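Local coordinates for magnesium-protoporphyrin O-methyltransferase (Synechocystis sp., PDB 4QDJ), which transfers a methyl group from S-adenosylmethionine to a propionate carboxylate of Mg-protoporphyrin IX, giving the monomethyl ester in chlorophyll biosynthesis, at residues 87-93 and 114-120. Sequence-based numbering, arbitrary orientation. Where two conformers were deposited one is given.
With SAM (S-adenosylmethionine), chain B.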
# COMPACT_ATOMS: atom_id res chain seq x y z
N VAL A 87 8.72 -4.98 9.54
CA VAL A 87 8.00 -4.11 8.63
C VAL A 87 8.55 -2.69 8.61
O VAL A 87 8.74 -2.07 9.66
CB VAL A 87 6.50 -4.06 8.98
CG1 VAL A 87 5.75 -3.16 8.01
CG2 VAL A 87 5.91 -5.46 8.99
N TYR A 88 8.80 -2.19 7.41
CA TYR A 88 9.25 -0.83 7.21
C TYR A 88 8.19 -0.10 6.40
O TYR A 88 8.11 -0.26 5.19
CB TYR A 88 10.61 -0.81 6.49
CG TYR A 88 11.71 -1.46 7.30
CD1 TYR A 88 11.77 -2.84 7.45
CD2 TYR A 88 12.68 -0.69 7.93
CE1 TYR A 88 12.76 -3.44 8.21
CE2 TYR A 88 13.67 -1.28 8.69
CZ TYR A 88 13.71 -2.65 8.82
OH TYR A 88 14.71 -3.23 9.57
N GLY A 89 7.36 0.67 7.10
CA GLY A 89 6.26 1.37 6.47
C GLY A 89 6.62 2.81 6.21
O GLY A 89 7.30 3.44 7.01
N SER A 90 6.17 3.34 5.08
CA SER A 90 6.42 4.73 4.76
C SER A 90 5.24 5.31 4.00
O SER A 90 4.52 4.59 3.31
CB SER A 90 7.70 4.88 3.94
OG SER A 90 7.65 4.08 2.77
N ASP A 91 5.05 6.61 4.14
CA ASP A 91 3.95 7.30 3.48
C ASP A 91 4.36 8.74 3.23
O ASP A 91 5.12 9.32 4.00
CB ASP A 91 2.69 7.24 4.33
CG ASP A 91 1.43 7.55 3.54
OD1 ASP A 91 1.19 8.73 3.23
OD2 ASP A 91 0.67 6.60 3.24
N ILE A 92 3.86 9.32 2.14
CA ILE A 92 4.22 10.69 1.79
C ILE A 92 3.57 11.69 2.74
O ILE A 92 4.02 12.83 2.86
CB ILE A 92 3.85 11.00 0.32
CG1 ILE A 92 4.62 12.22 -0.19
CG2 ILE A 92 2.34 11.17 0.16
CD1 ILE A 92 4.45 12.47 -1.68
N SER A 93 2.51 11.25 3.42
CA SER A 93 1.76 12.11 4.33
C SER A 93 2.20 11.94 5.79
O SER A 93 2.06 10.86 6.36
CB SER A 93 0.27 11.82 4.21
OG SER A 93 -0.44 12.32 5.33
N PRO A 114 6.16 -2.02 13.63
CA PRO A 114 6.75 -1.60 12.36
C PRO A 114 7.53 -0.32 12.59
O PRO A 114 7.34 0.36 13.60
CB PRO A 114 5.52 -1.27 11.50
CG PRO A 114 4.36 -1.92 12.17
CD PRO A 114 4.69 -1.91 13.64
N THR A 115 8.43 0.00 11.67
CA THR A 115 9.10 1.30 11.64
C THR A 115 8.39 2.19 10.62
O THR A 115 8.18 1.76 9.49
CB THR A 115 10.57 1.13 11.20
OG1 THR A 115 11.28 0.36 12.17
CG2 THR A 115 11.24 2.48 11.02
N PHE A 116 8.05 3.41 11.01
CA PHE A 116 7.33 4.31 10.11
C PHE A 116 8.14 5.56 9.76
O PHE A 116 8.77 6.16 10.62
CB PHE A 116 5.99 4.73 10.73
CG PHE A 116 5.01 3.60 10.88
CD1 PHE A 116 4.45 3.00 9.77
CD2 PHE A 116 4.64 3.15 12.14
CE1 PHE A 116 3.54 1.97 9.91
CE2 PHE A 116 3.73 2.12 12.29
CZ PHE A 116 3.18 1.53 11.17
N MET A 117 8.09 5.93 8.48
CA MET A 117 8.84 7.08 7.99
C MET A 117 7.97 7.90 7.04
O MET A 117 7.19 7.35 6.28
CB MET A 117 10.09 6.60 7.26
CG MET A 117 11.00 7.71 6.75
SD MET A 117 12.53 7.07 6.07
CE MET A 117 11.93 6.19 4.63
N THR A 118 8.11 9.22 7.10
CA THR A 118 7.46 10.08 6.12
C THR A 118 8.38 10.25 4.92
O THR A 118 9.45 10.85 5.03
CB THR A 118 7.14 11.47 6.69
OG1 THR A 118 6.30 11.33 7.85
CG2 THR A 118 6.42 12.32 5.65
N GLN A 119 7.96 9.71 3.78
CA GLN A 119 8.77 9.75 2.57
C GLN A 119 7.96 9.38 1.33
O GLN A 119 7.08 8.52 1.39
CB GLN A 119 9.97 8.81 2.71
CG GLN A 119 10.96 8.86 1.55
CD GLN A 119 11.56 10.23 1.35
OE1 GLN A 119 10.95 11.11 0.73
NE2 GLN A 119 12.77 10.44 1.88
N ASP A 120 8.26 10.06 0.23
CA ASP A 120 7.76 9.68 -1.09
C ASP A 120 8.37 8.33 -1.45
O ASP A 120 9.57 8.14 -1.32
CB ASP A 120 8.16 10.76 -2.10
CG ASP A 120 7.90 10.36 -3.55
OD1 ASP A 120 7.04 9.49 -3.81
OD2 ASP A 120 8.56 10.95 -4.43
N SAM B . -1.65 1.33 1.53
CA SAM B . -2.51 1.79 2.61
C SAM B . -3.66 0.82 2.85
O SAM B . -4.07 0.09 1.95
OXT SAM B . -4.19 0.74 3.96
CB SAM B . -3.04 3.21 2.37
CG SAM B . -3.86 3.43 1.10
SD SAM B . -4.49 5.13 0.99
CE SAM B . -5.84 4.95 -0.20
C5' SAM B . -3.25 5.88 -0.09
C4' SAM B . -2.02 6.31 0.69
O4' SAM B . -0.93 6.42 -0.20
C3' SAM B . -2.18 7.67 1.37
O3' SAM B . -1.86 7.54 2.74
C2' SAM B . -1.16 8.55 0.69
O2' SAM B . -0.57 9.47 1.59
C1' SAM B . -0.15 7.53 0.18
N9 SAM B . 0.64 8.01 -0.96
C8 SAM B . 0.19 8.65 -2.08
N7 SAM B . 1.26 8.91 -2.87
C5 SAM B . 2.37 8.45 -2.26
C6 SAM B . 3.71 8.46 -2.63
N6 SAM B . 4.09 9.00 -3.78
N1 SAM B . 4.64 7.90 -1.78
C2 SAM B . 4.25 7.33 -0.58
N3 SAM B . 2.92 7.33 -0.23
C4 SAM B . 2.00 7.88 -1.06
O HOH W 1 10.77 -2.61 11.79
O HOH W 2 6.60 5.74 0.91
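T115 lies beside V87 and Y88 of the neighbouring strand, its N donating to V87 O (2.9 Å) and its CB set against the Y88 ring; V87 O also accepts from a water. G89 then bonds to both sides of F116: its N donates to T115 O and its O accepts from M117 N. Without a side chain, G89 lies beside the F116 ring, whose CD1 sits close over the backbone, 4.1 Å from G89 CA. D91 repeats the pattern with M117 O and Q119 N, completing the parallel ladder of a beta-alpha-beta unit connected by helix 94-108, with strand 115-118 at the sheet edge.

At the C-terminal ends of the two strands both segments reach S-adenosylmethionine. I92 sets CG2 over the face of the adenine, above C4 and C5 and 3.5 Å from SAM C4. Its CG1, anti to the backbone N (chi1 -161°), carries CD1 across to D120 CB (4.1 Å). D120 OD1 accepts adenine N6 (3.0 Å), while OD2 pairs with K9. The ribose hydroxyls O2' and O3' donate to D91 OD1 and OD2, the O3' to OD2 distance being 2.7 Å. OD1 also accepts S93 N through its anti lone pair, an Asx turn that holds the carboxylate in position, and G72 N binds OD2. An asparagine here would probably cost one ribose hydroxyl its acceptor and weaken the grip on the cofactor.

D91, at the end of strand 87-91, thus holds the ribose diol, as an acidic residue at this strand end does in Rossmann-like class I methyltransferases, and D120, just beyond strand 115-118, holds the adenine amine; the pairing of the strands probably helps to space the two carboxylates.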